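Local coordinates for extracellular solute-binding protein, family 1 (Trichodesmium erythraeum, PDB 6G7Q) that probably binds a solute, perhaps ferric iron, in the cleft between two lobes and hands it to a membrane transporter for uptake, at residues Ser7-Asp12 and Glu266-Tyr271; Thr57-Arg62 and His230-Gly235; Gly164-Phe169 and Asp311-Lys316. All coordinates share one frame; numbering follows the deposited sequence.

Contact 1 (Ser7-Asp12 and Glu266-Tyr271); sequences SSRHYD and EGNNEY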
loop_
_atom_site.group_PDB
_atom_site.type_symbol
_atom_site.label_atom_id
_atom_site.label_comp_id
_atom_site.label_asym_id
_atom_site.label_seq_id
_atom_site.Cartn_x
_atom_site.Cartn_y
_atom_site.Cartn_z
ATOM N N SER A 7 12.699 -3.877 -8.786
ATOM C CA SER A 7 11.835 -3.673 -7.646
ATOM C C SER A 7 12.145 -2.422 -6.869
ATOM O O SER A 7 13.287 -2.119 -6.624
ATOM C CB SER A 7 11.930 -4.841 -6.683
ATOM O OG SER A 7 11.084 -4.620 -5.592
ATOM N N SER A 8 11.093 -1.729 -6.453
ATOM C CA SER A 8 11.175 -0.614 -5.500
ATOM C C SER A 8 10.831 -1.001 -4.099
ATOM O O SER A 8 10.783 -0.141 -3.215
ATOM C CB SER A 8 10.257 0.522 -5.939
ATOM O OG SER A 8 8.899 0.199 -5.790
ATOM N N ARG A 9 10.572 -2.292 -3.893
ATOM C CA ARG A 9 9.941 -2.844 -2.704
ATOM C C ARG A 9 10.886 -3.828 -1.952
ATOM O O ARG A 9 10.487 -4.448 -1.001
ATOM C CB ARG A 9 8.604 -3.471 -3.152
ATOM C CG ARG A 9 7.785 -4.259 -2.115
ATOM C CD ARG A 9 7.465 -3.510 -0.837
ATOM N NE ARG A 9 6.697 -4.344 0.071
ATOM C CZ ARG A 9 7.212 -5.351 0.797
ATOM N NH1 ARG A 9 8.528 -5.557 0.777
ATOM N NH2 ARG A 9 6.387 -6.116 1.565
ATOM N N HIS A 10 12.132 -3.950 -2.404
ATOM C CA HIS A 10 13.092 -4.857 -1.789
ATOM C C HIS A 10 13.512 -4.409 -0.409
ATOM O O HIS A 10 13.840 -3.210 -0.222
ATOM C CB HIS A 10 14.352 -4.933 -2.655
ATOM C CG HIS A 10 15.464 -5.715 -2.046
ATOM N ND1 HIS A 10 15.578 -7.107 -2.130
ATOM C CD2 HIS A 10 16.556 -5.264 -1.392
ATOM C CE1 HIS A 10 16.674 -7.459 -1.458
ATOM N NE2 HIS A 10 17.287 -6.364 -1.025
ATOM N N TYR A 11 13.557 -5.337 0.539
ATOM C CA TYR A 11 14.275 -5.161 1.838
ATOM C C TYR A 11 15.321 -6.284 1.952
ATOM O O TYR A 11 15.183 -7.331 1.342
ATOM C CB TYR A 11 13.307 -5.174 3.023
ATOM C CG TYR A 11 12.445 -3.937 2.973
ATOM C CD1 TYR A 11 11.260 -3.886 2.257
ATOM C CD2 TYR A 11 12.829 -2.793 3.611
ATOM C CE1 TYR A 11 10.508 -2.728 2.162
ATOM C CE2 TYR A 11 12.065 -1.628 3.551
ATOM C CZ TYR A 11 10.921 -1.586 2.803
ATOM O OH TYR A 11 10.201 -0.393 2.700
ATOM N N ASP A 12 16.356 -6.081 2.748
ATOM C CA ASP A 12 17.462 -7.050 2.758
ATOM C C ASP A 12 17.060 -8.431 3.257
ATOM O O ASP A 12 17.654 -9.434 2.818
ATOM C CB ASP A 12 18.686 -6.511 3.432
ATOM C CG ASP A 12 19.521 -5.662 2.478
ATOM O OD1 ASP A 12 19.274 -5.653 1.224
ATOM O OD2 ASP A 12 20.437 -5.030 2.994
ATOM N N GLU A 266 6.501 -9.741 6.166
ATOM C CA GLU A 266 7.101 -9.262 7.394
ATOM C C GLU A 266 8.266 -8.321 7.129
ATOM O O GLU A 266 8.564 -7.466 7.952
ATOM C CB GLU A 266 7.467 -10.428 8.274
ATOM C CG GLU A 266 6.242 -11.191 8.752
ATOM C CD GLU A 266 6.531 -12.282 9.747
ATOM O OE1 GLU A 266 7.709 -12.479 10.087
ATOM O OE2 GLU A 266 5.581 -12.994 10.163
ATOM N N GLY A 267 8.920 -8.440 5.990
ATOM C CA GLY A 267 10.037 -7.556 5.656
ATOM C C GLY A 267 9.696 -6.066 5.728
ATOM O O GLY A 267 10.550 -5.243 5.994
ATOM N N ASN A 268 8.448 -5.712 5.441
ATOM C CA ASN A 268 7.953 -4.331 5.567
ATOM C C ASN A 268 6.780 -4.222 6.489
ATOM O O ASN A 268 6.000 -3.263 6.401
ATOM C CB ASN A 268 7.629 -3.689 4.219
ATOM C CG ASN A 268 7.494 -2.176 4.292
ATOM O OD1 ASN A 268 8.206 -1.523 5.060
ATOM N ND2 ASN A 268 6.562 -1.616 3.520
ATOM N N ASN A 269 6.615 -5.174 7.410
ATOM C CA ASN A 269 5.519 -5.142 8.379
ATOM C C ASN A 269 4.142 -5.002 7.758
ATOM O O ASN A 269 3.270 -4.332 8.297
ATOM C CB ASN A 269 5.748 -4.040 9.424
ATOM C CG ASN A 269 7.064 -4.195 10.128
ATOM O OD1 ASN A 269 7.274 -5.225 10.780
ATOM N ND2 ASN A 269 7.937 -3.187 10.017
ATOM N N GLU A 270 3.973 -5.663 6.635
ATOM C CA GLU A 270 2.708 -5.752 5.917
ATOM C C GLU A 270 2.007 -7.063 6.220
ATOM O O GLU A 270 2.606 -7.970 6.834
ATOM C CB GLU A 270 2.946 -5.533 4.433
ATOM C CG GLU A 270 3.380 -4.117 4.114
ATOM C CD GLU A 270 3.532 -3.818 2.659
ATOM O OE1 GLU A 270 2.611 -4.182 1.836
ATOM O OE2 GLU A 270 4.498 -3.096 2.294
ATOM N N TYR A 271 0.746 -7.165 5.815
ATOM C CA TYR A 271 -0.043 -8.377 5.982
ATOM C C TYR A 271 0.142 -9.261 4.761
ATOM O O TYR A 271 0.289 -8.788 3.667
ATOM C CB TYR A 271 -1.541 -8.044 6.134
ATOM C CG TYR A 271 -1.890 -7.161 7.315
ATOM C CD1 TYR A 271 -2.172 -7.724 8.526
ATOM C CD2 TYR A 271 -1.939 -5.775 7.209
ATOM C CE1 TYR A 271 -2.498 -6.938 9.634
ATOM C CE2 TYR A 271 -2.188 -4.964 8.300
ATOM C CZ TYR A 271 -2.462 -5.538 9.521
ATOM O OH TYR A 271 -2.725 -4.741 10.604
#
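Tyr11 and Arg9, on the loop that follows strand 2-7, reach across to the residues that end helix 258-267, and side chains make most of the contact. The Tyr11 ring packs on the backbone of Gly267, whose O lies 3.8 Å from Tyr11 CG, above one ring face but displaced toward the rim. Its outer part crosses Asn268 at a slant, Tyr11 CE1 3.7 Å from Asn268 CB, though ring and amide planes are only 14° apart. CG of Tyr11 stands beside the backbone N (chi1 -68°), which sends the ring toward this turn. At its end, Tyr11 OH comes 3.3 Å from Asn268 OD1, an oxygen that accepts from Arg201. A serine at Tyr11 would probably leave a gap over the Gly267 carbonyl and the Asn268 side chain, losing the ring's packing there.

The Arg9 chain bends at chi2 (54°), bringing the guanidinium over Asn268 CB, which is 3.8 Å from Arg9 CZ and sits beneath the centre of that plane. Arg9 NE makes a long, weakly hydrogen-bonded salt bridge to Glu270 OE2 at 3.4 Å; its stronger partner is Ser234, while Arg9 NH2 donates to Phe264 O. Glu270 OE2 is gripped more firmly by Asn268 ND2, 2.8 Å away near the amide plane and on the anti lone pair. Arg101 adds a salt bridge, and Ser99 and Ser234 hold the other oxygen, so this buried carboxylate is likely to stay ionised.

Asn269, with positive phi, is the C-prime residue of a Schellman motif. The contact thus joins the loop after the first strand to the end of helix 258-267; in the periplasmic-binding-protein fold such loops probably border the cleft between lobes.

Contact 2 (Thr57-Arg62 and His230-Gly235); sequences TVDAGR and HVNISG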
loop_
_atom_site.group_PDB
_atom_site.type_symbol
_atom_site.label_atom_id
_atom_site.label_comp_id
_atom_site.label_asym_id
_atom_site.label_seq_id
_atom_site.Cartn_x
_atom_site.Cartn_y
_atom_site.Cartn_z
ATOM N N THR A 57 6.462 -3.170 -7.134
ATOM C CA THR A 57 6.376 -1.867 -6.515
ATOM C C THR A 57 5.275 -1.846 -5.522
ATOM O O THR A 57 4.706 -2.900 -5.179
ATOM C CB THR A 57 6.268 -0.754 -7.590
ATOM O OG1 THR A 57 6.530 0.527 -7.026
ATOM C CG2 THR A 57 4.911 -0.719 -8.237
ATOM N N VAL A 58 4.954 -0.665 -5.006
ATOM C CA VAL A 58 3.844 -0.521 -4.102
ATOM C C VAL A 58 2.774 0.405 -4.649
ATOM O O VAL A 58 3.068 1.330 -5.417
ATOM C CB VAL A 58 4.249 -0.106 -2.695
ATOM C CG1 VAL A 58 5.310 -0.967 -2.135
ATOM C CG2 VAL A 58 4.515 1.329 -2.611
ATOM N N ASP A 59 1.554 0.113 -4.275
ATOM C CA ASP A 59 0.330 0.885 -4.502
ATOM C C ASP A 59 -0.310 0.490 -5.842
ATOM O O ASP A 59 0.322 0.577 -6.891
ATOM C CB ASP A 59 0.490 2.398 -4.381
ATOM C CG ASP A 59 -0.817 3.027 -3.943
ATOM O OD1 ASP A 59 -1.776 3.013 -4.785
ATOM O OD2 ASP A 59 -0.910 3.488 -2.796
ATOM N N ALA A 60 -1.566 0.044 -5.773
ATOM C CA ALA A 60 -2.278 -0.260 -6.986
ATOM C C ALA A 60 -2.350 0.920 -7.952
ATOM O O ALA A 60 -2.441 0.734 -9.160
ATOM C CB ALA A 60 -3.673 -0.763 -6.685
ATOM N N GLY A 61 -2.311 2.161 -7.422
ATOM C CA GLY A 61 -2.328 3.314 -8.277
ATOM C C GLY A 61 -1.104 3.338 -9.174
ATOM O O GLY A 61 -1.181 3.728 -10.359
ATOM N N ARG A 62 0.051 2.945 -8.610
ATOM C CA ARG A 62 1.290 2.913 -9.366
ATOM C C ARG A 62 1.323 1.719 -10.330
ATOM O O ARG A 62 1.788 1.823 -11.459
ATOM C CB ARG A 62 2.482 2.887 -8.426
ATOM C CG ARG A 62 3.768 2.946 -9.136
ATOM C CD ARG A 62 4.915 3.036 -8.165
ATOM N NE ARG A 62 5.068 4.337 -7.567
ATOM C CZ ARG A 62 5.048 4.610 -6.253
ATOM N NH1 ARG A 62 4.730 3.698 -5.325
ATOM N NH2 ARG A 62 5.302 5.840 -5.859
ATOM N N HIS A 230 -9.967 0.480 3.932
ATOM C CA HIS A 230 -9.228 0.625 2.691
ATOM C C HIS A 230 -7.912 -0.080 2.774
ATOM O O HIS A 230 -7.053 0.295 3.574
ATOM C CB HIS A 230 -9.017 2.119 2.423
ATOM C CG HIS A 230 -8.180 2.425 1.227
ATOM N ND1 HIS A 230 -8.699 2.570 -0.038
ATOM C CD2 HIS A 230 -6.855 2.690 1.126
ATOM C CE1 HIS A 230 -7.701 2.896 -0.862
ATOM N NE2 HIS A 230 -6.564 2.980 -0.182
ATOM N N VAL A 231 -7.751 -1.096 1.920
ATOM C CA VAL A 231 -6.497 -1.832 1.809
ATOM C C VAL A 231 -5.884 -1.618 0.454
ATOM O O VAL A 231 -6.561 -1.326 -0.536
ATOM C CB VAL A 231 -6.670 -3.334 2.149
ATOM C CG1 VAL A 231 -7.091 -3.502 3.597
ATOM C CG2 VAL A 231 -7.641 -4.052 1.228
ATOM N N ASN A 232 -4.557 -1.732 0.392
ATOM C CA ASN A 232 -3.816 -1.555 -0.838
ATOM C C ASN A 232 -2.659 -2.549 -0.788
ATOM O O ASN A 232 -2.514 -3.310 0.175
ATOM C CB ASN A 232 -3.397 -0.082 -0.929
ATOM C CG ASN A 232 -3.145 0.421 -2.351
ATOM O OD1 ASN A 232 -2.814 -0.351 -3.256
ATOM N ND2 ASN A 232 -3.331 1.743 -2.549
ATOM N N ILE A 233 -1.866 -2.570 -1.855
ATOM C CA ILE A 233 -0.945 -3.694 -2.060
ATOM C C ILE A 233 0.473 -3.250 -2.319
ATOM O O ILE A 233 0.741 -2.197 -2.902
ATOM C CB ILE A 233 -1.428 -4.599 -3.215
ATOM C CG1 ILE A 233 -1.646 -3.854 -4.502
ATOM C CG2 ILE A 233 -2.699 -5.339 -2.787
ATOM C CD1 ILE A 233 -1.766 -4.741 -5.719
ATOM N N SER A 234 1.390 -4.150 -1.939
ATOM C CA SER A 234 2.695 -4.295 -2.598
ATOM C C SER A 234 2.526 -5.370 -3.656
ATOM O O SER A 234 1.941 -6.425 -3.343
ATOM C CB SER A 234 3.735 -4.755 -1.618
ATOM O OG SER A 234 3.975 -3.836 -0.574
ATOM N N GLY A 235 2.920 -5.124 -4.896
ATOM C CA GLY A 235 2.601 -6.070 -5.931
ATOM C C GLY A 235 3.514 -6.051 -7.094
ATOM O O GLY A 235 4.531 -5.372 -7.089
#
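Strand 54-58 and strand 231-239 run antiparallel where Thr57 faces Gly235, a hydrogen-bonded pair: Thr57 N donates to Gly235 O and Gly235 N to Thr57 O, each 2.9 Å long. Val58 and Ser234 follow as a non-hydrogen-bonded pair, and Asp59 N then donates to Ile233 O at 2.8 Å. There the chain leaves the strand, Asp59 taking positive phi (89°), and helix 60-68 begins.

Val58 and Ser234 point to the same face of the sheet, Val58 CG1 lying 3.5 Å from Ser234 OG, which is itself bonded to Glu270 and Arg9. Asn232 serves the helix start. Its OD1 takes the Ala60 N-H at 2.8 Å, virtually straight, in the carbonyl plane and on a lone pair, while also accepting from Ile233 N. Chi1 of -155° carries the Asn232 amide toward the helix start, where ND2 also makes a weak bond to Asp59 OD1 at 3.0 Å, the two side chains crossing at about a right angle. Asp59 OD1 caps the helix by accepting from Gly61 N at 2.8 Å, and Ser144 is its further partner.

This is an N-cap seated directly on a neighbouring strand; strand 231-239 also pairs with strand 96-108, consistent with a strand passing between the lobes, as in other periplasmic binding proteins.

Contact 3 (Gly164-Phe169 and Asp311-Lys316); sequences GFVRNF and DRVGWK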
loop_
_atom_site.group_PDB
_atom_site.type_symbol
_atom_site.label_atom_id
_atom_site.label_comp_id
_atom_site.label_asym_id
_atom_site.label_seq_id
_atom_site.Cartn_x
_atom_site.Cartn_y
_atom_site.Cartn_z
ATOM N N GLY A 164 -14.715 19.353 4.031
ATOM C CA GLY A 164 -14.755 19.264 5.473
ATOM C C GLY A 164 -13.480 18.710 6.058
ATOM O O GLY A 164 -12.998 19.147 7.108
ATOM N N PHE A 165 -12.952 17.677 5.403
ATOM C CA PHE A 165 -11.690 17.067 5.820
ATOM C C PHE A 165 -10.527 18.044 5.834
ATOM O O PHE A 165 -9.813 18.169 6.867
ATOM C CB PHE A 165 -11.385 15.871 4.878
ATOM C CG PHE A 165 -10.189 15.059 5.285
ATOM C CD1 PHE A 165 -10.176 14.347 6.483
ATOM C CD2 PHE A 165 -9.090 14.960 4.463
ATOM C CE1 PHE A 165 -9.072 13.553 6.838
ATOM C CE2 PHE A 165 -8.025 14.153 4.791
ATOM C CZ PHE A 165 -8.013 13.462 5.980
ATOM N N VAL A 166 -10.351 18.746 4.727
ATOM C CA VAL A 166 -9.289 19.744 4.635
ATOM C C VAL A 166 -9.456 20.832 5.692
ATOM O O VAL A 166 -8.475 21.332 6.277
ATOM C CB VAL A 166 -9.185 20.283 3.216
ATOM C CG1 VAL A 166 -8.204 21.453 3.149
ATOM C CG2 VAL A 166 -8.712 19.163 2.310
ATOM N N ARG A 167 -10.707 21.232 5.941
ATOM C CA ARG A 167 -10.994 22.230 6.975
ATOM C C ARG A 167 -10.507 21.829 8.336
ATOM O O ARG A 167 -10.241 22.703 9.169
ATOM C CB ARG A 167 -12.536 22.538 7.000
ATOM C CG ARG A 167 -13.131 23.334 8.167
ATOM C CD ARG A 167 -14.674 23.441 8.136
ATOM N NE ARG A 167 -15.160 23.674 6.791
ATOM C CZ ARG A 167 -16.136 23.009 6.171
ATOM N NH1 ARG A 167 -16.822 22.017 6.757
ATOM N NH2 ARG A 167 -16.433 23.362 4.927
ATOM N N ASN A 168 -10.355 20.518 8.548
ATOM C CA ASN A 168 -9.948 19.972 9.827
ATOM C C ASN A 168 -8.450 19.814 10.008
ATOM O O ASN A 168 -8.014 19.377 11.085
ATOM C CB ASN A 168 -10.674 18.644 10.076
ATOM C CG ASN A 168 -12.129 18.810 10.378
ATOM O OD1 ASN A 168 -12.557 19.905 10.791
ATOM N ND2 ASN A 168 -12.931 17.770 10.157
ATOM N N PHE A 169 -7.671 20.179 9.013
ATOM C CA PHE A 169 -6.201 20.026 9.121
ATOM C C PHE A 169 -5.664 20.901 10.227
ATOM O O PHE A 169 -5.950 22.118 10.320
ATOM C CB PHE A 169 -5.493 20.393 7.828
ATOM C CG PHE A 169 -5.685 19.434 6.680
ATOM C CD1 PHE A 169 -6.365 18.225 6.774
ATOM C CD2 PHE A 169 -5.146 19.765 5.463
ATOM C CE1 PHE A 169 -6.492 17.403 5.662
ATOM C CE2 PHE A 169 -5.259 18.929 4.359
ATOM C CZ PHE A 169 -5.944 17.751 4.485
ATOM N N ASP A 311 -6.786 19.032 -5.459
ATOM C CA ASP A 311 -6.442 20.387 -5.915
ATOM C C ASP A 311 -7.612 21.325 -5.700
ATOM O O ASP A 311 -7.441 22.444 -5.169
ATOM C CB ASP A 311 -6.034 20.376 -7.390
ATOM C CG ASP A 311 -5.935 21.763 -7.996
ATOM O OD1 ASP A 311 -4.901 22.386 -7.729
ATOM O OD2 ASP A 311 -6.832 22.257 -8.746
ATOM N N ARG A 312 -8.801 20.926 -6.107
ATOM C CA ARG A 312 -9.962 21.799 -6.068
ATOM C C ARG A 312 -10.314 22.258 -4.653
ATOM O O ARG A 312 -10.757 23.411 -4.494
ATOM C CB ARG A 312 -11.173 21.123 -6.751
ATOM C CG ARG A 312 -12.233 22.086 -7.276
ATOM C CD ARG A 312 -12.917 21.436 -8.508
ATOM N NE ARG A 312 -13.323 20.180 -8.022
ATOM C CZ ARG A 312 -13.441 19.043 -8.655
ATOM N NH1 ARG A 312 -13.754 18.040 -7.831
ATOM N NH2 ARG A 312 -13.325 18.901 -9.999
ATOM N N VAL A 313 -10.108 21.402 -3.641
ATOM C CA VAL A 313 -10.450 21.741 -2.258
ATOM C C VAL A 313 -9.270 22.341 -1.460
ATOM O O VAL A 313 -9.386 22.564 -0.259
ATOM C CB VAL A 313 -11.052 20.545 -1.499
ATOM C CG1 VAL A 313 -12.286 20.039 -2.218
ATOM C CG2 VAL A 313 -10.057 19.430 -1.272
ATOM N N GLY A 314 -8.158 22.587 -2.139
ATOM C CA GLY A 314 -7.056 23.261 -1.481
ATOM C C GLY A 314 -6.177 22.359 -0.656
ATOM O O GLY A 314 -5.503 22.850 0.208
ATOM N N TRP A 315 -6.146 21.050 -0.948
ATOM C CA TRP A 315 -5.274 20.118 -0.276
ATOM C C TRP A 315 -4.056 20.132 -1.035
ATOM O O TRP A 315 -3.981 19.622 -2.228
ATOM C CB TRP A 315 -5.826 18.738 -0.290
ATOM C CG TRP A 315 -5.058 17.648 0.392
ATOM C CD1 TRP A 315 -3.732 17.579 0.752
ATOM C CD2 TRP A 315 -5.637 16.407 0.730
ATOM N NE1 TRP A 315 -3.478 16.371 1.320
ATOM C CE2 TRP A 315 -4.619 15.620 1.293
ATOM C CE3 TRP A 315 -6.896 15.903 0.605
ATOM C CZ2 TRP A 315 -4.835 14.326 1.722
ATOM C CZ3 TRP A 315 -7.134 14.622 1.021
ATOM C CH2 TRP A 315 -6.092 13.838 1.572
ATOM N N LYS A 316 -3.130 20.755 -0.284
ATOM C CA LYS A 316 -1.808 21.139 -0.654
ATOM C C LYS A 316 -0.838 20.053 -1.060
ATOM O O LYS A 316 -0.718 18.950 -0.487
ATOM C CB LYS A 316 -1.227 22.007 0.457
#
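An aromatic cluster of Phe165, Phe169 and Trp315 joins the C-terminal end of helix 140-167 to the tail that follows helix 303-312. Phe169 meets the indole edge-to-face: its CZ lies 4.0 Å from Trp315 CD2, over the centre of one indole face, with the planes 82° apart. Phe165 approaches at a slant instead, CE2 coming 3.8 Å from Trp315 CH2 at the far end of the six-membered ring. Both phenyl rings come from the same side of the indole, which is extended (Trp315 chi1 -179°) to meet them. One face of Phe169 is covered by Val166 CA, 3.7 Å above the ring plane and over its centre.

Val166 packs nearer the backbone. Its CG2 touches Val313 CG2 at 3.8 Å and Trp315 CB at 3.9 Å, while Val166 CG1 stands 3.8 Å from Val313 O. Helix 303-312 closes in a Schellman motif, Gly314 (phi 82°) as C-prime residue, and the tail turns toward helix 140-167 from there.

Across the two segments the attachment is apolar, resting on shape and ring contacts. Direction comes from outside: Trp315 NE1 donates to Arg135 O, so the indole's one polar hydrogen is satisfied and the ring's rotation is likely to be fixed while its carbon surface goes to the phenylalanines.

Contacts 1 and 2 form one continuous region, their centres 12 Å apart, and contact 2 is nested within the chain loop that contact 1 closes. Side chains join them: Ser8 OG to Thr57 OG1 at 2.7 Å and Glu270 OE1 to Ser234 OG at 2.8 Å, both probable hydrogen bonds, and Arg9 NE to Ser234 OG, with Arg9 CD packed 3.6 Å from Val58 CG1. This polar network probably lies where the two lobes meet, close to the solute cleft. Contact 3 stands apart, about 32 Å from contact 1 and 24 Å from contact 2 between centres, on the opposite side of the chain's centre from contact 1. Helix 140-167 spans part of that distance, carrying Ser144 to contact 2 and Phe165 to contact 3.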